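Local coordinates for protein isoaspartyl dipeptidase (Fervidobacterium islandicum, PDB 7CDH) that probably hydrolyses isoaspartyl (beta-aspartyl) dipeptides with the help of bound zinc, as a metallopeptidase of the amidohydrolase family with a suggested part in protein repair, at residues 167-177 with 205-215; 46-57 with 353-362. One frame throughout, in Å; residues are numbered along the deposited sequence.

Interaction 1 (167-177 with 205-215); sequences PTLEEILRIVA and YLFDIIEKTEI
Two neighbouring outer helices of the TIM-like amidohydrolase barrel, 169-186 and 204-212, pack here by knobs into holes, with Leu-169 and Ile-209 as knobs. The segments' axes cross at -66° and stay 10.7 Å apart at closest approach, wide enough for a layer of leucine, isoleucine, valine and the Tyr-205 ring. Leu-169 sits among Tyr-205, Asp-208, Ile-209 and Lys-212: its CD1 and CD2 straddle Asp-208 CB, while CD2 also meets Lys-212 NZ at 3.9 Å. With CG of Leu-169 anti to the backbone N (chi1 176°), its CB and CD1 run past Tyr-205 CE1 and CD1, the two side chains pointing in opposite directions; Leu-169 CA lies over one ring face, offset toward the rim. Tyrosine suits this place because its ring packs with apolar neighbours while its hydroxyl can donate: Tyr-205 OH bonds to Pro-167 O at 2.9 Å, in the carbonyl plane on a lone pair. This ties the second helix to the residue just ahead of the first helix's N-cap, Thr-168, which forms a capping box with Glu-171. Ile-209 enters the reciprocal hole: its CD1 meets Ile-172 CG2 at 3.8 Å, and its CG1 slides past Leu-173 CD2 at 3.7 Å. The same Leu-173 methyl reaches tip to tip toward Thr-213 CG2. Thr-213 OG1 donates to Ile-209 O (2.8 Å), tying the hydroxyl to the helix end. It also accepts from Ile-215 N, an ST turn; Ile-215 CG2 meets Val-176 CG1. Ile-172 and Val-176 lean on strand 191-196. Arg-174, pointing away from the second helix, salt-bridges Glu-171 of a second subunit. Such helix packing over parallel strands characterises a beta/alpha barrel's outer layer.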
loop_
_atom_site.group_PDB
_atom_site.type_symbol
_atom_site.label_atom_id
_atom_site.label_comp_id
_atom_site.label_asym_id
_atom_site.label_seq_id
_atom_site.Cartn_x
_atom_site.Cartn_y
_atom_site.Cartn_z
ATOM N N PRO A 167 23.175 10.696 1.619
ATOM C CA PRO A 167 22.355 10.632 2.825
ATOM C C PRO A 167 22.682 11.754 3.805
ATOM O O PRO A 167 23.840 12.128 3.924
ATOM C CB PRO A 167 22.780 9.307 3.469
ATOM C CG PRO A 167 24.228 9.148 3.020
ATOM C CD PRO A 167 24.215 9.661 1.591
ATOM N N THR A 168 21.667 12.243 4.507
ATOM C CA THR A 168 21.808 13.257 5.588
ATOM C C THR A 168 22.241 12.576 6.885
ATOM O O THR A 168 22.042 11.362 7.019
ATOM C CB THR A 168 20.492 13.995 5.828
ATOM O OG1 THR A 168 19.512 13.080 6.339
ATOM C CG2 THR A 168 20.007 14.668 4.564
ATOM N N LEU A 169 22.688 13.359 7.851
ATOM C CA LEU A 169 23.079 12.863 9.191
ATOM C C LEU A 169 21.857 12.261 9.892
ATOM O O LEU A 169 21.993 11.199 10.520
ATOM C CB LEU A 169 23.677 14.019 9.998
ATOM C CG LEU A 169 24.038 13.663 11.443
ATOM C CD1 LEU A 169 24.978 12.468 11.482
ATOM C CD2 LEU A 169 24.640 14.864 12.159
ATOM N N GLU A 170 20.714 12.929 9.808
ATOM C CA GLU A 170 19.437 12.460 10.396
ATOM C C GLU A 170 19.087 11.078 9.835
ATOM O O GLU A 170 18.740 10.196 10.655
ATOM C CB GLU A 170 18.341 13.503 10.175
ATOM C CG GLU A 170 18.505 14.718 11.095
ATOM C CD GLU A 170 17.536 15.881 10.863
ATOM O OE1 GLU A 170 16.807 15.866 9.828
ATOM O OE2 GLU A 170 17.510 16.815 11.716
ATOM N N GLU A 171 19.181 10.876 8.514
ATOM C CA GLU A 171 18.846 9.570 7.892
ATOM C C GLU A 171 19.801 8.511 8.455
ATOM O O GLU A 171 19.303 7.447 8.896
ATOM C CB GLU A 171 18.949 9.626 6.372
ATOM C CG GLU A 171 17.907 10.482 5.686
ATOM C CD GLU A 171 18.072 10.522 4.165
ATOM O OE1 GLU A 171 19.164 10.903 3.704
ATOM O OE2 GLU A 171 17.106 10.131 3.439
ATOM N N ILE A 172 21.114 8.786 8.452
ATOM C CA ILE A 172 22.144 7.888 9.076
ATOM C C ILE A 172 21.751 7.559 10.530
ATOM O O ILE A 172 21.800 6.387 10.887
ATOM C CB ILE A 172 23.566 8.483 9.038
ATOM C CG1 ILE A 172 24.067 8.753 7.617
ATOM C CG2 ILE A 172 24.522 7.560 9.772
ATOM C CD1 ILE A 172 23.800 7.592 6.677
ATOM N N LEU A 173 21.447 8.551 11.368
ATOM C CA LEU A 173 21.191 8.321 12.816
ATOM C C LEU A 173 20.009 7.355 12.986
ATOM O O LEU A 173 20.099 6.450 13.870
ATOM C CB LEU A 173 20.898 9.639 13.543
ATOM C CG LEU A 173 22.112 10.488 13.905
ATOM C CD1 LEU A 173 21.664 11.821 14.485
ATOM C CD2 LEU A 173 23.025 9.750 14.872
ATOM N N ARG A 174 18.937 7.542 12.203
ATOM C CA ARG A 174 17.769 6.664 12.312
ATOM C C ARG A 174 18.215 5.217 12.018
ATOM O O ARG A 174 17.878 4.322 12.835
ATOM C CB ARG A 174 16.670 7.164 11.386
ATOM C CG ARG A 174 15.443 6.254 11.310
ATOM C CD ARG A 174 14.680 6.025 12.602
ATOM N NE ARG A 174 14.697 7.190 13.472
ATOM C CZ ARG A 174 14.012 8.306 13.260
ATOM N NH1 ARG A 174 13.225 8.415 12.196
ATOM N NH2 ARG A 174 14.127 9.306 14.119
ATOM N N ILE A 175 18.996 5.004 10.948
ATOM C CA ILE A 175 19.482 3.664 10.510
ATOM C C ILE A 175 20.396 3.083 11.596
ATOM O O ILE A 175 20.202 1.921 11.966
ATOM C CB ILE A 175 20.183 3.756 9.137
ATOM C CG1 ILE A 175 19.177 4.030 8.018
ATOM C CG2 ILE A 175 21.025 2.509 8.845
ATOM C CD1 ILE A 175 19.798 4.796 6.874
ATOM N N VAL A 176 21.327 3.869 12.125
ATOM C CA VAL A 176 22.245 3.352 13.175
ATOM C C VAL A 176 21.417 3.005 14.418
ATOM O O VAL A 176 21.644 1.938 14.978
ATOM C CB VAL A 176 23.377 4.336 13.497
ATOM C CG1 VAL A 176 24.191 3.863 14.680
ATOM C CG2 VAL A 176 24.278 4.560 12.303
ATOM N N ALA A 177 20.502 3.868 14.851
ATOM C CA ALA A 177 19.668 3.582 16.048
ATOM C C ALA A 177 18.809 2.332 15.828
ATOM O O ALA A 177 18.657 1.547 16.767
ATOM C CB ALA A 177 18.817 4.762 16.426
ATOM N N TYR A 205 30.573 12.096 9.621
ATOM C CA TYR A 205 29.296 11.622 10.209
ATOM C C TYR A 205 29.554 10.680 11.382
ATOM O O TYR A 205 28.730 10.688 12.310
ATOM C CB TYR A 205 28.479 10.882 9.152
ATOM C CG TYR A 205 27.773 11.751 8.150
ATOM C CD1 TYR A 205 27.600 13.114 8.333
ATOM C CD2 TYR A 205 27.207 11.168 7.037
ATOM C CE1 TYR A 205 26.900 13.884 7.417
ATOM C CE2 TYR A 205 26.505 11.920 6.114
ATOM C CZ TYR A 205 26.345 13.278 6.303
ATOM O OH TYR A 205 25.638 13.963 5.368
ATOM N N LEU A 206 30.618 9.870 11.335
ATOM C CA LEU A 206 30.897 8.868 12.403
ATOM C C LEU A 206 31.268 9.605 13.699
ATOM O O LEU A 206 30.743 9.223 14.781
ATOM C CB LEU A 206 31.958 7.860 11.953
ATOM C CG LEU A 206 31.427 6.681 11.134
ATOM C CD1 LEU A 206 30.837 7.129 9.815
ATOM C CD2 LEU A 206 32.521 5.667 10.862
ATOM N N PHE A 207 32.067 10.660 13.583
ATOM C CA PHE A 207 32.454 11.546 14.705
ATOM C C PHE A 207 31.207 12.285 15.192
ATOM O O PHE A 207 31.043 12.389 16.444
ATOM C CB PHE A 207 33.596 12.480 14.294
ATOM C CG PHE A 207 34.930 11.779 14.194
ATOM C CD1 PHE A 207 35.506 11.193 15.307
ATOM C CD2 PHE A 207 35.614 11.704 12.995
ATOM C CE1 PHE A 207 36.727 10.546 15.217
ATOM C CE2 PHE A 207 36.839 11.067 12.912
ATOM C CZ PHE A 207 37.382 10.467 14.018
ATOM N N ASP A 208 30.343 12.731 14.266
ATOM C CA ASP A 208 29.084 13.452 14.603
ATOM C C ASP A 208 28.168 12.543 15.436
ATOM O O ASP A 208 27.639 12.999 16.465
ATOM C CB ASP A 208 28.335 13.952 13.371
ATOM C CG ASP A 208 29.009 15.079 12.604
ATOM O OD1 ASP A 208 29.920 15.743 13.175
ATOM O OD2 ASP A 208 28.629 15.264 11.420
ATOM N N ILE A 209 28.056 11.271 15.080
ATOM C CA ILE A 209 27.190 10.323 15.837
ATOM C C ILE A 209 27.694 10.201 17.290
ATOM O O ILE A 209 26.862 10.266 18.219
ATOM C CB ILE A 209 27.124 8.964 15.112
ATOM C CG1 ILE A 209 26.460 9.087 13.738
ATOM C CG2 ILE A 209 26.426 7.953 15.986
ATOM C CD1 ILE A 209 26.787 7.950 12.800
ATOM N N ILE A 210 28.981 9.942 17.510
ATOM C CA ILE A 210 29.495 9.652 18.879
ATOM C C ILE A 210 29.573 10.943 19.718
ATOM O O ILE A 210 29.365 10.861 20.941
ATOM C CB ILE A 210 30.842 8.928 18.824
ATOM C CG1 ILE A 210 31.933 9.798 18.187
ATOM C CG2 ILE A 210 30.666 7.583 18.132
ATOM C CD1 ILE A 210 33.321 9.236 18.365
ATOM N N GLU A 211 29.810 12.098 19.101
ATOM C CA GLU A 211 29.946 13.374 19.843
ATOM C C GLU A 211 28.560 13.878 20.241
ATOM O O GLU A 211 28.435 14.365 21.355
ATOM C CB GLU A 211 30.755 14.385 19.028
ATOM C CG GLU A 211 32.245 14.077 19.069
ATOM C CD GLU A 211 33.102 14.649 17.954
ATOM O OE1 GLU A 211 32.593 15.455 17.142
ATOM O OE2 GLU A 211 34.286 14.281 17.898
ATOM N N LYS A 212 27.552 13.727 19.387
ATOM C CA LYS A 212 26.248 14.422 19.536
ATOM C C LYS A 212 25.162 13.484 20.064
ATOM O O LYS A 212 24.061 13.971 20.328
ATOM C CB LYS A 212 25.796 14.995 18.193
ATOM C CG LYS A 212 26.751 15.984 17.536
ATOM C CD LYS A 212 26.390 16.199 16.070
ATOM C CE LYS A 212 26.774 17.558 15.515
ATOM N NZ LYS A 212 25.964 17.885 14.317
ATOM N N THR A 213 25.428 12.190 20.205
ATOM C CA THR A 213 24.414 11.223 20.686
ATOM C C THR A 213 25.055 10.223 21.639
ATOM O O THR A 213 26.287 10.182 21.730
ATOM C CB THR A 213 23.695 10.480 19.538
ATOM O OG1 THR A 213 24.450 9.322 19.206
ATOM C CG2 THR A 213 23.472 11.315 18.296
ATOM N N GLU A 214 24.210 9.368 22.204
ATOM C CA GLU A 214 24.531 8.357 23.240
ATOM C C GLU A 214 24.941 7.034 22.561
ATOM O O GLU A 214 24.999 6.004 23.277
ATOM C CB GLU A 214 23.284 8.137 24.112
ATOM C CG GLU A 214 22.518 9.408 24.521
ATOM C CD GLU A 214 21.574 10.047 23.494
ATOM O OE1 GLU A 214 21.216 9.401 22.462
ATOM O OE2 GLU A 214 21.217 11.219 23.713
ATOM N N ILE A 215 25.141 7.030 21.234
ATOM C CA ILE A 215 25.328 5.774 20.451
ATOM C C ILE A 215 26.787 5.352 20.556
ATOM O O ILE A 215 27.709 6.129 20.291
ATOM C CB ILE A 215 24.854 5.905 18.997
ATOM C CG1 ILE A 215 23.323 5.892 18.925
ATOM C CG2 ILE A 215 25.462 4.791 18.172
ATOM C CD1 ILE A 215 22.747 6.323 17.601
#

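Interaction 2 (46-57 with 353-362)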
loop_
_atom_site.group_PDB
_atom_site.type_symbol
_atom_site.label_atom_id
_atom_site.label_comp_id
_atom_site.label_asym_id
_atom_site.label_seq_id
_atom_site.Cartn_x
_atom_site.Cartn_y
_atom_site.Cartn_z
ATOM N N TYR A 46 45.322 -36.563 12.476
ATOM C CA TYR A 46 46.038 -35.880 11.367
ATOM C C TYR A 46 47.417 -35.436 11.874
ATOM O O TYR A 46 47.530 -34.743 12.926
ATOM C CB TYR A 46 45.171 -34.756 10.797
ATOM C CG TYR A 46 45.782 -33.992 9.651
ATOM C CD1 TYR A 46 45.721 -34.466 8.356
ATOM C CD2 TYR A 46 46.379 -32.763 9.855
ATOM C CE1 TYR A 46 46.276 -33.763 7.296
ATOM C CE2 TYR A 46 46.934 -32.045 8.806
ATOM C CZ TYR A 46 46.886 -32.543 7.516
ATOM O OH TYR A 46 47.442 -31.824 6.486
ATOM N N ASP A 47 48.446 -35.905 11.166
ATOM C CA ASP A 47 49.873 -35.621 11.437
ATOM C C ASP A 47 50.199 -34.292 10.780
ATOM O O ASP A 47 50.474 -34.260 9.554
ATOM C CB ASP A 47 50.806 -36.711 10.895
ATOM C CG ASP A 47 52.177 -36.731 11.562
ATOM O OD1 ASP A 47 52.708 -35.637 11.857
ATOM O OD2 ASP A 47 52.692 -37.850 11.804
ATOM N N ALA A 48 50.219 -33.240 11.579
ATOM C CA ALA A 48 50.466 -31.878 11.071
ATOM C C ALA A 48 51.912 -31.478 11.344
ATOM O O ALA A 48 52.155 -30.278 11.433
ATOM C CB ALA A 48 49.486 -30.929 11.705
ATOM N N ASN A 49 52.846 -32.429 11.425
ATOM C CA ASN A 49 54.283 -32.108 11.634
ATOM C C ASN A 49 54.770 -31.341 10.400
ATOM O O ASN A 49 54.415 -31.738 9.266
ATOM C CB ASN A 49 55.138 -33.344 11.946
ATOM C CG ASN A 49 56.615 -33.012 11.952
ATOM O OD1 ASN A 49 57.106 -32.284 12.826
ATOM N ND2 ASN A 49 57.304 -33.455 10.914
ATOM N N GLY A 50 55.508 -30.249 10.615
ATOM C CA GLY A 50 55.900 -29.303 9.548
ATOM C C GLY A 50 54.897 -28.171 9.342
ATOM O O GLY A 50 55.249 -27.228 8.610
ATOM N N LEU A 51 53.705 -28.227 9.963
ATOM C CA LEU A 51 52.611 -27.242 9.755
ATOM C C LEU A 51 52.383 -26.394 11.016
ATOM O O LEU A 51 52.550 -26.899 12.139
ATOM C CB LEU A 51 51.320 -27.961 9.339
ATOM C CG LEU A 51 51.438 -28.979 8.201
ATOM C CD1 LEU A 51 50.084 -29.592 7.882
ATOM C CD2 LEU A 51 52.054 -28.380 6.943
ATOM N N LEU A 52 52.006 -25.135 10.791
ATOM C CA LEU A 52 51.396 -24.221 11.777
ATOM C C LEU A 52 49.871 -24.422 11.689
ATOM O O LEU A 52 49.357 -24.487 10.548
ATOM C CB LEU A 52 51.785 -22.774 11.433
ATOM C CG LEU A 52 53.213 -22.559 10.926
ATOM C CD1 LEU A 52 53.518 -21.089 10.720
ATOM C CD2 LEU A 52 54.228 -23.148 11.891
ATOM N N LEU A 53 49.203 -24.584 12.837
ATOM C CA LEU A 53 47.735 -24.566 13.015
ATOM C C LEU A 53 47.303 -23.154 13.445
ATOM O O LEU A 53 47.718 -22.710 14.533
ATOM C CB LEU A 53 47.321 -25.610 14.056
ATOM C CG LEU A 53 45.812 -25.710 14.290
ATOM C CD1 LEU A 53 45.124 -26.384 13.112
ATOM C CD2 LEU A 53 45.480 -26.442 15.572
ATOM N N LEU A 54 46.471 -22.509 12.616
ATOM C CA LEU A 54 45.951 -21.129 12.790
ATOM C C LEU A 54 44.428 -21.194 12.968
ATOM O O LEU A 54 43.765 -22.171 12.618
ATOM C CB LEU A 54 46.328 -20.296 11.556
ATOM C CG LEU A 54 47.750 -19.724 11.468
ATOM C CD1 LEU A 54 48.819 -20.692 11.934
ATOM C CD2 LEU A 54 48.066 -19.273 10.051
ATOM N N PRO A 55 43.783 -20.138 13.505
ATOM C CA PRO A 55 42.331 -20.064 13.479
ATOM C C PRO A 55 41.923 -19.781 12.025
ATOM O O PRO A 55 42.660 -19.099 11.348
ATOM C CB PRO A 55 41.997 -18.882 14.389
ATOM C CG PRO A 55 43.325 -18.501 15.050
ATOM C CD PRO A 55 44.388 -18.927 14.074
ATOM N N GLY A 56 40.782 -20.317 11.569
ATOM C CA GLY A 56 40.270 -20.009 10.225
ATOM C C GLY A 56 40.101 -18.506 10.072
ATOM O O GLY A 56 39.682 -17.854 11.042
ATOM N N LEU A 57 40.473 -17.970 8.921
ATOM C CA LEU A 57 40.375 -16.534 8.620
ATOM C C LEU A 57 38.902 -16.147 8.403
ATOM O O LEU A 57 38.100 -16.948 7.841
ATOM C CB LEU A 57 41.174 -16.280 7.344
ATOM C CG LEU A 57 42.631 -16.715 7.361
ATOM C CD1 LEU A 57 43.316 -16.342 6.046
ATOM C CD2 LEU A 57 43.344 -16.053 8.515
ATOM N N ASP A 353 37.217 -24.160 13.585
ATOM C CA ASP A 353 37.601 -23.558 12.288
ATOM C C ASP A 353 39.091 -23.234 12.343
ATOM O O ASP A 353 39.463 -22.361 13.179
ATOM C CB ASP A 353 36.808 -22.282 11.991
ATOM C CG ASP A 353 35.294 -22.395 12.097
ATOM O OD1 ASP A 353 34.770 -23.538 12.077
ATOM O OD2 ASP A 353 34.648 -21.308 12.165
ATOM N N PHE A 354 39.889 -23.877 11.480
ATOM C CA PHE A 354 41.378 -23.850 11.488
ATOM C C PHE A 354 41.942 -23.855 10.071
ATOM O O PHE A 354 41.286 -24.374 9.170
ATOM C CB PHE A 354 41.973 -25.122 12.092
ATOM C CG PHE A 354 41.338 -25.627 13.361
ATOM C CD1 PHE A 354 41.188 -24.801 14.461
ATOM C CD2 PHE A 354 40.948 -26.949 13.472
ATOM C CE1 PHE A 354 40.584 -25.265 15.617
ATOM C CE2 PHE A 354 40.378 -27.422 14.644
ATOM C CZ PHE A 354 40.202 -26.577 15.712
ATOM N N ILE A 355 43.129 -23.285 9.879
ATOM C CA ILE A 355 43.941 -23.546 8.660
ATOM C C ILE A 355 45.284 -24.138 9.100
ATOM O O ILE A 355 45.777 -23.868 10.213
ATOM C CB ILE A 355 44.106 -22.299 7.767
ATOM C CG1 ILE A 355 44.826 -21.162 8.482
ATOM C CG2 ILE A 355 42.766 -21.851 7.214
ATOM C CD1 ILE A 355 45.270 -20.014 7.577
ATOM N N LEU A 356 45.833 -24.972 8.249
ATOM C CA LEU A 356 47.165 -25.566 8.442
ATOM C C LEU A 356 48.055 -24.986 7.359
ATOM O O LEU A 356 47.719 -25.087 6.181
ATOM C CB LEU A 356 47.024 -27.080 8.357
ATOM C CG LEU A 356 46.404 -27.723 9.593
ATOM C CD1 LEU A 356 45.878 -29.103 9.272
ATOM C CD2 LEU A 356 47.430 -27.797 10.724
ATOM N N VAL A 357 49.113 -24.322 7.777
ATOM C CA VAL A 357 50.063 -23.635 6.870
ATOM C C VAL A 357 51.404 -24.368 6.932
ATOM O O VAL A 357 51.758 -24.933 7.972
ATOM C CB VAL A 357 50.108 -22.177 7.321
ATOM C CG1 VAL A 357 51.235 -21.405 6.682
ATOM C CG2 VAL A 357 48.762 -21.535 7.042
ATOM N N ASP A 358 52.099 -24.449 5.817
ATOM C CA ASP A 358 53.472 -25.004 5.767
ATOM C C ASP A 358 54.426 -23.992 6.434
ATOM O O ASP A 358 54.389 -22.810 6.053
ATOM C CB ASP A 358 53.823 -25.299 4.315
ATOM C CG ASP A 358 55.143 -26.013 4.196
ATOM O OD1 ASP A 358 56.195 -25.314 4.327
ATOM O OD2 ASP A 358 55.092 -27.256 4.025
ATOM N N GLU A 359 55.231 -24.407 7.418
ATOM C CA GLU A 359 56.061 -23.463 8.217
ATOM C C GLU A 359 57.171 -22.856 7.347
ATOM O O GLU A 359 57.591 -21.745 7.659
ATOM C CB GLU A 359 56.607 -24.131 9.476
ATOM C CG GLU A 359 57.602 -25.249 9.190
ATOM C CD GLU A 359 58.147 -25.963 10.416
ATOM O OE1 GLU A 359 57.797 -25.547 11.556
ATOM O OE2 GLU A 359 58.935 -26.920 10.221
ATOM N N GLN A 360 57.593 -23.518 6.268
ATOM C CA GLN A 360 58.632 -22.984 5.346
ATOM C C GLN A 360 57.967 -22.026 4.349
ATOM O O GLN A 360 58.198 -20.807 4.478
ATOM C CB GLN A 360 59.389 -24.119 4.635
ATOM C CG GLN A 360 60.238 -24.987 5.563
ATOM C CD GLN A 360 61.139 -24.174 6.469
ATOM O OE1 GLN A 360 61.890 -23.308 6.024
ATOM N NE2 GLN A 360 61.067 -24.441 7.764
ATOM N N SER A 361 57.159 -22.565 3.420
ATOM C CA SER A 361 56.553 -21.839 2.270
ATOM C C SER A 361 55.375 -20.946 2.709
ATOM O O SER A 361 55.100 -19.934 2.018
ATOM C CB SER A 361 56.121 -22.806 1.214
ATOM O OG SER A 361 54.962 -23.503 1.638
ATOM N N PHE A 362 54.704 -21.271 3.812
ATOM C CA PHE A 362 53.536 -20.509 4.328
ATOM C C PHE A 362 52.334 -20.661 3.372
ATOM O O PHE A 362 51.461 -19.816 3.332
ATOM C CB PHE A 362 53.915 -19.047 4.569
ATOM C CG PHE A 362 54.187 -18.751 6.012
ATOM C CD1 PHE A 362 55.383 -19.143 6.598
ATOM C CD2 PHE A 362 53.255 -18.086 6.783
ATOM C CE1 PHE A 362 55.643 -18.866 7.929
ATOM C CE2 PHE A 362 53.514 -17.809 8.116
ATOM C CZ PHE A 362 54.704 -18.207 8.688
HETATM O O HOH W 1 57.559 -27.269 6.676
#
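Strands 51-55 and 354-358 run antiparallel at 152°, their segment axes 4.4 Å apart. Leu-52 with Val-357 and Leu-54 with Ile-355 are hydrogen-bonded pairs, each joined by two backbone bonds. Two more bonds extend the pairing: Glu-359 N to Gly-50 O (3.1 Å) lies in the carbonyl plane, whereas Gly-56 N reaches Asp-353 O (2.9 Å) from above it. Gly-50 stands in the type II turn from Ala-48 to Leu-51, with a positive phi (90°) that glycine adopts readily. On one face, Leu-53 CD1 wedges between Phe-354 CB at 3.5 Å and Leu-356 CD2 at 3.6 Å. On the other, Ile-355 chi1 of 61° sets its CG1 between its backbone N and carbonyl carbon, bringing it onto Leu-54 CB at 3.5 Å, while Leu-54 CD2 touches Val-357 CG2. Leu-52 splits its branches: CD2 lies against Glu-359 CB (3.5 Å), and CD1 meets Phe-362 CZ at 3.7 Å. Trp-311 of helix 309-318 packs on Leu-54 and Val-357. Apolar side chains suit these strands because both faces are buried, with backbone N-H and C=O groups paired between them; charge sits at the ends, Glu-359 with Lys-9 and Asp-353 with Lys-343.

Interaction 1 is nested along the chain inside the loop closed by interaction 2, which joins residues about 300 positions apart. The two do not touch: their centres lie 43 Å apart, nearest atoms about 23 Å, on opposite sides of the chain's centre. Strands 51-59 and 354-358 belong to the large mixed sheet, which continues from 51-59 through the parallel strands 90-95, 122-127, 151-159, 191-196 and 220-223; helices 169-186 and 204-212 pack on the later of these. Interaction 2 thus brings the chain back beside the strand leading to zinc ligands His-61 and His-63, whereas interaction 1 lies on the barrel's outer layer, where neighbouring subunits meet it.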